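Local coordinates for uncharacterized hth-type transcriptional regulator YYBR (Bacillus subtilis, PDB 4A5N), which probably binds DNA as a redox-sensing transcriptional regulator of the MarR/DUF24 type, captured here in its reduced form, at residues L61-R72 with E83-L93. The protein carries 1 engineered substitution. Residues are numbered along the deposited sequence; the frame is centred on the assembly and turned at random.
Sequences LRELEADGIVHR and EYSLTEFGRTL
Leu61 sets its CD1 methyl over the centre of one face of the Tyr84 ring, 3.9 Å from the ring centroid, which defines a CH-pi contact. Val70 CG1 meets the same ring at its edge. Arg72, extended from CG to NE, runs alongside Tyr84 and points the same way, with CG 3.6 Å from Tyr84 CE1. Its guanidinium plane stands 58° from the ring plane, yet the phenol oxygen lies in the guanidinium plane, and Arg72 NE donates to Tyr84 OH over 3.1 Å, nearly straight at 164°. A water joins Arg72 NH2 to the same hydroxyl. Cutting Tyr84 back to an alanine is likely to take the aromatic face from Leu61 CD1 and leave Arg72 NE without its hydroxyl acceptor.

Strands 70-75 and 81-86 run antiparallel, and His71 with Ser85 forms a hydrogen-bonded pair, joined by His71 N to Ser85 O and Ser85 N to His71 O. Beyond the end of strand 81-86, next to the start of strand 70-75, Thr87 continues the contact. Its OG1 lies between the backbone N and the carbonyl carbon (chi1 63°), a position from which Thr87 OG1 donates to Gly68 O (2.6 Å) and accepts from Gly90 N (2.8 Å), the N-cap bond of the short helix that follows; Thr87 N reaches Ile69 O from above the carbonyl plane. Phe89 turns its ring edge to Asp67 O, and Ile69 CD1 rests 3.8 Å from Phe89 CD2 and also touches Leu93. Asp67 itself is salt-bridged to Arg115 of the second subunit. Gly68 closes helix 54-66 with a Schellman motif, leading into the beta hairpin, the wing of a winged helix-turn-helix domain.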
ATOM      1  N   LEU B  61      -6.073 -14.147   4.788  1.00 30.37           N
ATOM      2  CA  LEU B  61      -6.494 -14.906   3.597  1.00 30.75           C
ATOM      3  C   LEU B  61      -8.023 -14.811   3.372  1.00 31.42           C
ATOM      4  O   LEU B  61      -8.459 -14.758   2.242  1.00 31.95           O
ATOM      5  CB  LEU B  61      -6.023 -16.378   3.674  1.00 28.85           C
ATOM      6  CG  LEU B  61      -4.527 -16.657   3.488  1.00 26.92           C
ATOM      7  CD1 LEU B  61      -4.149 -18.054   4.004  1.00 26.98           C
ATOM      8  CD2 LEU B  61      -4.092 -16.474   2.027  1.00 27.93           C
ATOM      9  N   ARG B  62      -8.810 -14.800   4.447  1.00 32.84           N
ATOM     10  CA  ARG B  62     -10.276 -14.665   4.356  1.00 35.65           C
ATOM     11  C   ARG B  62     -10.652 -13.309   3.758  1.00 33.54           C
ATOM     12  O   ARG B  62     -11.579 -13.205   2.934  1.00 32.37           O
ATOM     13  CB  ARG B  62     -10.963 -14.835   5.743  1.00 41.19           C
ATOM     14  CG  ARG B  62     -11.280 -16.278   6.127  1.00 46.21           C
ATOM     15  CD  ARG B  62     -12.121 -16.347   7.405  1.00 52.86           C
ATOM     16  NE  ARG B  62     -12.754 -17.660   7.603  1.00 57.53           N
ATOM     17  CZ  ARG B  62     -14.074 -17.900   7.610  1.00 64.83           C
ATOM     18  NH1 ARG B  62     -14.974 -16.918   7.454  1.00 66.86           N
ATOM     19  NH2 ARG B  62     -14.511 -19.147   7.789  1.00 67.28           N
ATOM     20  N   GLU B  63      -9.938 -12.262   4.157  1.00 33.69           N
ATOM     21  CA  GLU B  63     -10.210 -10.936   3.614  1.00 32.52           C
ATOM     22  C   GLU B  63      -9.865 -10.840   2.135  1.00 29.67           C
ATOM     23  O   GLU B  63     -10.635 -10.305   1.365  1.00 30.45           O
ATOM     24  CB  GLU B  63      -9.454  -9.853   4.369  1.00 34.25           C
ATOM     25  CG  GLU B  63      -9.793  -9.813   5.838  1.00 34.96           C
ATOM     26  CD  GLU B  63      -9.209  -8.616   6.523  1.00 37.24           C
ATOM     27  OE1 GLU B  63      -8.435  -7.895   5.870  1.00 34.60           O
ATOM     28  OE2 GLU B  63      -9.525  -8.407   7.731  1.00 38.90           O
ATOM     29  N   LEU B  64      -8.708 -11.355   1.732  1.00 28.33           N
ATOM     30  CA  LEU B  64      -8.357 -11.439   0.271  1.00 27.46           C
ATOM     31  C   LEU B  64      -9.381 -12.224  -0.543  1.00 27.81           C
ATOM     32  O   LEU B  64      -9.779 -11.837  -1.692  1.00 29.15           O
ATOM     33  CB  LEU B  64      -6.992 -12.096   0.123  1.00 26.46           C
ATOM     34  CG  LEU B  64      -5.823 -11.144   0.378  1.00 27.66           C
ATOM     35  CD1 LEU B  64      -4.529 -11.947   0.517  1.00 27.18           C
ATOM     36  CD2 LEU B  64      -5.702 -10.093  -0.721  1.00 27.26           C
ATOM     37  N   GLU B  65      -9.828 -13.337   0.039  1.00 28.39           N
ATOM     38  CA  GLU B  65     -10.938 -14.119  -0.540  1.00 30.24           C
ATOM     39  C   GLU B  65     -12.243 -13.323  -0.610  1.00 31.97           C
ATOM     40  O   GLU B  65     -12.944 -13.300  -1.662  1.00 31.46           O
ATOM     41  CB  GLU B  65     -11.130 -15.468   0.197  1.00 32.28           C
ATOM     42  CG  GLU B  65     -12.234 -16.348  -0.402  1.00 34.53           C
ATOM     43  CD  GLU B  65     -12.509 -17.618   0.405  1.00 37.79           C
ATOM     44  OE1 GLU B  65     -11.889 -17.823   1.476  1.00 39.43           O
ATOM     45  OE2 GLU B  65     -13.345 -18.414  -0.049  1.00 36.69           O
ATOM     46  N   ALA B  66     -12.590 -12.648   0.487  1.00 31.73           N
ATOM     47  CA  ALA B  66     -13.840 -11.902   0.533  1.00 33.66           C
ATOM     48  C   ALA B  66     -13.859 -10.777  -0.517  1.00 31.89           C
ATOM     49  O   ALA B  66     -14.913 -10.453  -1.026  1.00 34.93           O
ATOM     50  CB  ALA B  66     -14.093 -11.335   1.922  1.00 33.49           C
ATOM     51  N   ASP B  67     -12.687 -10.208  -0.821  1.00 30.40           N
ATOM     52  CA  ASP B  67     -12.546  -9.127  -1.766  1.00 30.47           C
ATOM     53  C   ASP B  67     -12.418  -9.653  -3.203  1.00 30.26           C
ATOM     54  O   ASP B  67     -12.258  -8.860  -4.113  1.00 31.16           O
ATOM     55  CB  ASP B  67     -11.298  -8.274  -1.442  1.00 29.86           C
ATOM     56  CG  ASP B  67     -11.480  -7.377  -0.215  1.00 32.31           C
ATOM     57  OD1 ASP B  67     -12.621  -7.248   0.272  1.00 34.44           O
ATOM     58  OD2 ASP B  67     -10.479  -6.777   0.228  1.00 33.30           O
ATOM     59  N   GLY B  68     -12.451 -10.976  -3.381  1.00 30.83           N
ATOM     60  CA  GLY B  68     -12.373 -11.598  -4.705  1.00 31.65           C
ATOM     61  C   GLY B  68     -10.998 -11.752  -5.327  1.00 28.94           C
ATOM     62  O   GLY B  68     -10.889 -12.053  -6.508  1.00 28.53           O
ATOM     63  N   ILE B  69      -9.953 -11.546  -4.536  1.00 27.72           N
ATOM     64  CA  ILE B  69      -8.544 -11.597  -4.986  1.00 27.88           C
ATOM     65  C   ILE B  69      -7.915 -12.982  -4.896  1.00 27.03           C
ATOM     66  O   ILE B  69      -7.037 -13.368  -5.706  1.00 27.61           O
ATOM     67  CB  ILE B  69      -7.691 -10.664  -4.095  1.00 26.51           C
ATOM     68  CG1 ILE B  69      -8.331  -9.262  -3.991  1.00 28.71           C
ATOM     69  CG2 ILE B  69      -6.236 -10.606  -4.580  1.00 25.78           C
ATOM     70  CD1 ILE B  69      -8.533  -8.535  -5.309  1.00 28.30           C
ATOM     71  N   VAL B  70      -8.409 -13.751  -3.945  1.00 25.90           N
ATOM     72  CA  VAL B  70      -7.953 -15.096  -3.721  1.00 26.33           C
ATOM     73  C   VAL B  70      -9.095 -16.103  -3.764  1.00 27.56           C
ATOM     74  O   VAL B  70     -10.223 -15.828  -3.326  1.00 29.44           O
ATOM     75  CB  VAL B  70      -7.178 -15.181  -2.390  1.00 27.15           C
ATOM     76  CG1 VAL B  70      -6.935 -16.632  -1.960  1.00 28.94           C
ATOM     77  CG2 VAL B  70      -5.862 -14.438  -2.540  1.00 24.73           C
ATOM     78  N   HIS B  71      -8.789 -17.258  -4.363  1.00 27.26           N
ATOM     79  CA  HIS B  71      -9.669 -18.392  -4.417  1.00 28.56           C
ATOM     80  C   HIS B  71      -9.170 -19.392  -3.405  1.00 27.65           C
ATOM     81  O   HIS B  71      -7.942 -19.666  -3.318  1.00 26.08           O
ATOM     82  CB  HIS B  71      -9.707 -19.007  -5.834  1.00 31.21           C
ATOM     83  CG  HIS B  71     -10.546 -20.263  -5.917  1.00 33.89           C
ATOM     84  ND1 HIS B  71     -11.901 -20.243  -5.977  1.00 38.05           N
ATOM     85  CD2 HIS B  71     -10.180 -21.593  -5.920  1.00 35.74           C
ATOM     86  CE1 HIS B  71     -12.369 -21.500  -6.021  1.00 38.37           C
ATOM     87  NE2 HIS B  71     -11.318 -22.334  -5.979  1.00 37.55           N
ATOM     88  N   ARG B  72     -10.094 -19.891  -2.592  1.00 28.68           N
ATOM     89  CA  ARG B  72      -9.804 -20.990  -1.647  1.00 30.30           C
ATOM     90  C   ARG B  72     -10.514 -22.281  -2.109  1.00 32.86           C
ATOM     91  O   ARG B  72     -11.750 -22.408  -2.009  1.00 33.24           O
ATOM     92  CB  ARG B  72     -10.282 -20.604  -0.249  1.00 30.22           C
ATOM     93  CG  ARG B  72      -9.972 -21.586   0.870  1.00 31.16           C
ATOM     94  CD  ARG B  72     -10.528 -21.073   2.197  1.00 33.35           C
ATOM     95  NE  ARG B  72     -10.004 -21.828   3.344  1.00 35.84           N
ATOM     96  CZ  ARG B  72     -10.616 -22.846   3.965  1.00 36.58           C
ATOM     97  NH1 ARG B  72     -11.824 -23.255   3.619  1.00 36.14           N
ATOM     98  NH2 ARG B  72     -10.000 -23.447   4.976  1.00 38.06           N
ATOM     99  N   GLU B  83      -6.138 -25.196  -0.818  1.00 29.80           N
ATOM    100  CA  GLU B  83      -5.227 -24.448  -1.694  1.00 30.57           C
ATOM    101  C   GLU B  83      -5.731 -23.044  -2.012  1.00 29.28           C
ATOM    102  O   GLU B  83      -6.893 -22.866  -2.358  1.00 30.72           O
ATOM    103  CB  GLU B  83      -5.039 -25.219  -2.998  1.00 31.42           C
ATOM    104  CG  GLU B  83      -4.312 -26.533  -2.790  1.00 34.07           C
ATOM    105  CD  GLU B  83      -4.207 -27.340  -4.047  1.00 38.42           C
ATOM    106  OE1 GLU B  83      -5.060 -27.168  -4.958  1.00 42.32           O
ATOM    107  OE2 GLU B  83      -3.247 -28.131  -4.125  1.00 40.47           O
ATOM    108  N   TYR B  84      -4.835 -22.078  -1.864  1.00 28.13           N
ATOM    109  CA  TYR B  84      -5.069 -20.653  -2.082  1.00 27.54           C
ATOM    110  C   TYR B  84      -4.369 -20.209  -3.373  1.00 28.31           C
ATOM    111  O   TYR B  84      -3.176 -20.494  -3.574  1.00 27.92           O
ATOM    112  CB  TYR B  84      -4.501 -19.859  -0.910  1.00 26.44           C
ATOM    113  CG  TYR B  84      -5.154 -20.215   0.375  1.00 26.19           C
ATOM    114  CD1 TYR B  84      -6.315 -19.572   0.785  1.00 26.73           C
ATOM    115  CD2 TYR B  84      -4.626 -21.212   1.183  1.00 27.50           C
ATOM    116  CE1 TYR B  84      -6.940 -19.927   1.970  1.00 28.43           C
ATOM    117  CE2 TYR B  84      -5.242 -21.568   2.379  1.00 28.40           C
ATOM    118  CZ  TYR B  84      -6.405 -20.917   2.756  1.00 29.73           C
ATOM    119  OH  TYR B  84      -7.036 -21.228   3.942  1.00 31.46           O
ATOM    120  N   SER B  85      -5.104 -19.498  -4.223  1.00 27.54           N
ATOM    121  CA  SER B  85      -4.560 -19.017  -5.481  1.00 27.05           C
ATOM    122  C   SER B  85      -5.104 -17.657  -5.793  1.00 26.45           C
ATOM    123  O   SER B  85      -6.105 -17.211  -5.160  1.00 27.69           O
ATOM    124  CB  SER B  85      -4.935 -19.988  -6.583  1.00 26.69           C
ATOM    125  OG  SER B  85      -6.331 -20.254  -6.577  1.00 28.95           O
ATOM    126  N   LEU B  86      -4.501 -17.000  -6.787  1.00 24.57           N
ATOM    127  CA  LEU B  86      -5.003 -15.731  -7.248  1.00 24.40           C
ATOM    128  C   LEU B  86      -6.137 -16.002  -8.219  1.00 24.44           C
ATOM    129  O   LEU B  86      -6.072 -16.868  -9.042  1.00 26.72           O
ATOM    130  CB  LEU B  86      -3.924 -14.890  -7.922  1.00 25.13           C
ATOM    131  CG  LEU B  86      -2.681 -14.492  -7.149  1.00 25.72           C
ATOM    132  CD1 LEU B  86      -1.770 -13.659  -8.048  1.00 28.24           C
ATOM    133  CD2 LEU B  86      -3.104 -13.723  -5.887  1.00 24.67           C
ATOM    134  N   THR B  87      -7.188 -15.236  -8.100  1.00 24.76           N
ATOM    135  CA  THR B  87      -8.256 -15.242  -9.073  1.00 26.88           C
ATOM    136  C   THR B  87      -7.771 -14.415 -10.264  1.00 26.38           C
ATOM    137  O   THR B  87      -6.794 -13.652 -10.150  1.00 23.35           O
ATOM    138  CB  THR B  87      -9.512 -14.589  -8.474  1.00 27.99           C
ATOM    139  OG1 THR B  87      -9.250 -13.214  -8.164  1.00 25.04           O
ATOM    140  CG2 THR B  87      -9.972 -15.343  -7.204  1.00 28.11           C
ATOM    141  N   GLU B  88      -8.455 -14.524 -11.389  1.00 27.03           N
ATOM    142  CA  GLU B  88      -8.204 -13.633 -12.502  1.00 30.50           C
ATOM    143  C   GLU B  88      -8.308 -12.145 -12.106  1.00 27.45           C
ATOM    144  O   GLU B  88      -7.507 -11.338 -12.528  1.00 26.63           O
ATOM    145  CB  GLU B  88      -9.129 -13.970 -13.690  1.00 34.52           C
ATOM    146  CG  GLU B  88      -8.743 -15.285 -14.369  1.00 42.63           C
ATOM    147  CD  GLU B  88      -7.223 -15.436 -14.595  1.00 49.30           C
ATOM    148  OE1 GLU B  88      -6.623 -14.610 -15.338  1.00 52.76           O
ATOM    149  OE2 GLU B  88      -6.610 -16.367 -13.996  1.00 54.55           O
ATOM    150  N   PHE B  89      -9.273 -11.799 -11.270  1.00 26.49           N
ATOM    151  CA  PHE B  89      -9.418 -10.450 -10.779  1.00 26.82           C
ATOM    152  C   PHE B  89      -8.182 -10.079  -9.930  1.00 26.42           C
ATOM    153  O   PHE B  89      -7.536  -9.036 -10.113  1.00 26.20           O
ATOM    154  CB  PHE B  89     -10.665 -10.387  -9.925  1.00 28.77           C
ATOM    155  CG  PHE B  89     -10.963  -9.031  -9.390  1.00 30.31           C
ATOM    156  CD1 PHE B  89     -11.050  -7.928 -10.240  1.00 33.01           C
ATOM    157  CD2 PHE B  89     -11.164  -8.838  -8.030  1.00 32.59           C
ATOM    158  CE1 PHE B  89     -11.331  -6.661  -9.741  1.00 35.66           C
ATOM    159  CE2 PHE B  89     -11.457  -7.574  -7.534  1.00 34.77           C
ATOM    160  CZ  PHE B  89     -11.544  -6.487  -8.381  1.00 33.83           C
ATOM    161  N   GLY B  90      -7.835 -10.973  -9.026  1.00 25.51           N
ATOM    162  CA  GLY B  90      -6.570 -10.855  -8.279  1.00 24.87           C
ATOM    163  C   GLY B  90      -5.325 -10.526  -9.105  1.00 25.28           C
ATOM    164  O   GLY B  90      -4.535  -9.664  -8.717  1.00 27.16           O
ATOM    165  N   ARG B  91      -5.124 -11.254 -10.202  1.00 24.33           N
ATOM    166  CA  ARG B  91      -3.994 -11.092 -11.103  1.00 25.95           C
ATOM    167  C   ARG B  91      -3.917  -9.691 -11.704  1.00 25.11           C
ATOM    168  O   ARG B  91      -2.843  -9.291 -12.143  1.00 23.70           O
ATOM    169  CB  ARG B  91      -4.069 -12.104 -12.261  1.00 27.03           C
ATOM    170  CG  ARG B  91      -3.969 -13.568 -11.879  1.00 29.47           C
ATOM    171  CD  ARG B  91      -2.571 -14.075 -12.110  1.00 29.78           C
ATOM    172  NE  ARG B  91      -2.342 -15.450 -11.652  1.00 29.80           N
ATOM    173  CZ  ARG B  91      -1.129 -15.893 -11.336  1.00 28.65           C
ATOM    174  NH1 ARG B  91      -0.080 -15.090 -11.494  1.00 30.48           N
ATOM    175  NH2 ARG B  91      -0.942 -17.126 -10.931  1.00 28.50           N
ATOM    176  N   THR B  92      -5.028  -8.947 -11.739  1.00 23.24           N
ATOM    177  CA  THR B  92      -4.989  -7.541 -12.219  1.00 25.87           C
ATOM    178  C   THR B  92      -4.193  -6.615 -11.301  1.00 25.04           C
ATOM    179  O   THR B  92      -3.751  -5.565 -11.755  1.00 24.86           O
ATOM    180  CB  THR B  92      -6.387  -6.905 -12.508  1.00 25.67           C
ATOM    181  OG1 THR B  92      -7.069  -6.615 -11.293  1.00 27.68           O
ATOM    182  CG2 THR B  92      -7.209  -7.841 -13.367  1.00 25.80           C
ATOM    183  N   LEU B  93      -3.994  -7.023 -10.042  1.00 23.70           N
ATOM    184  CA  LEU B  93      -3.105  -6.302  -9.133  1.00 24.45           C
ATOM    185  C   LEU B  93      -1.661  -6.726  -9.237  1.00 24.53           C
ATOM    186  O   LEU B  93      -0.799  -6.100  -8.635  1.00 21.42           O
ATOM    187  CB  LEU B  93      -3.501  -6.534  -7.653  1.00 25.13           C
ATOM    188  CG  LEU B  93      -4.659  -5.794  -7.033  1.00 26.82           C
ATOM    189  CD1 LEU B  93      -5.112  -6.484  -5.752  1.00 27.44           C
ATOM    190  CD2 LEU B  93      -4.368  -4.331  -6.731  1.00 27.89           C
TER
HETATM  191  O   HOH W   1      -6.820 -23.222   5.532  1.00 47.20           O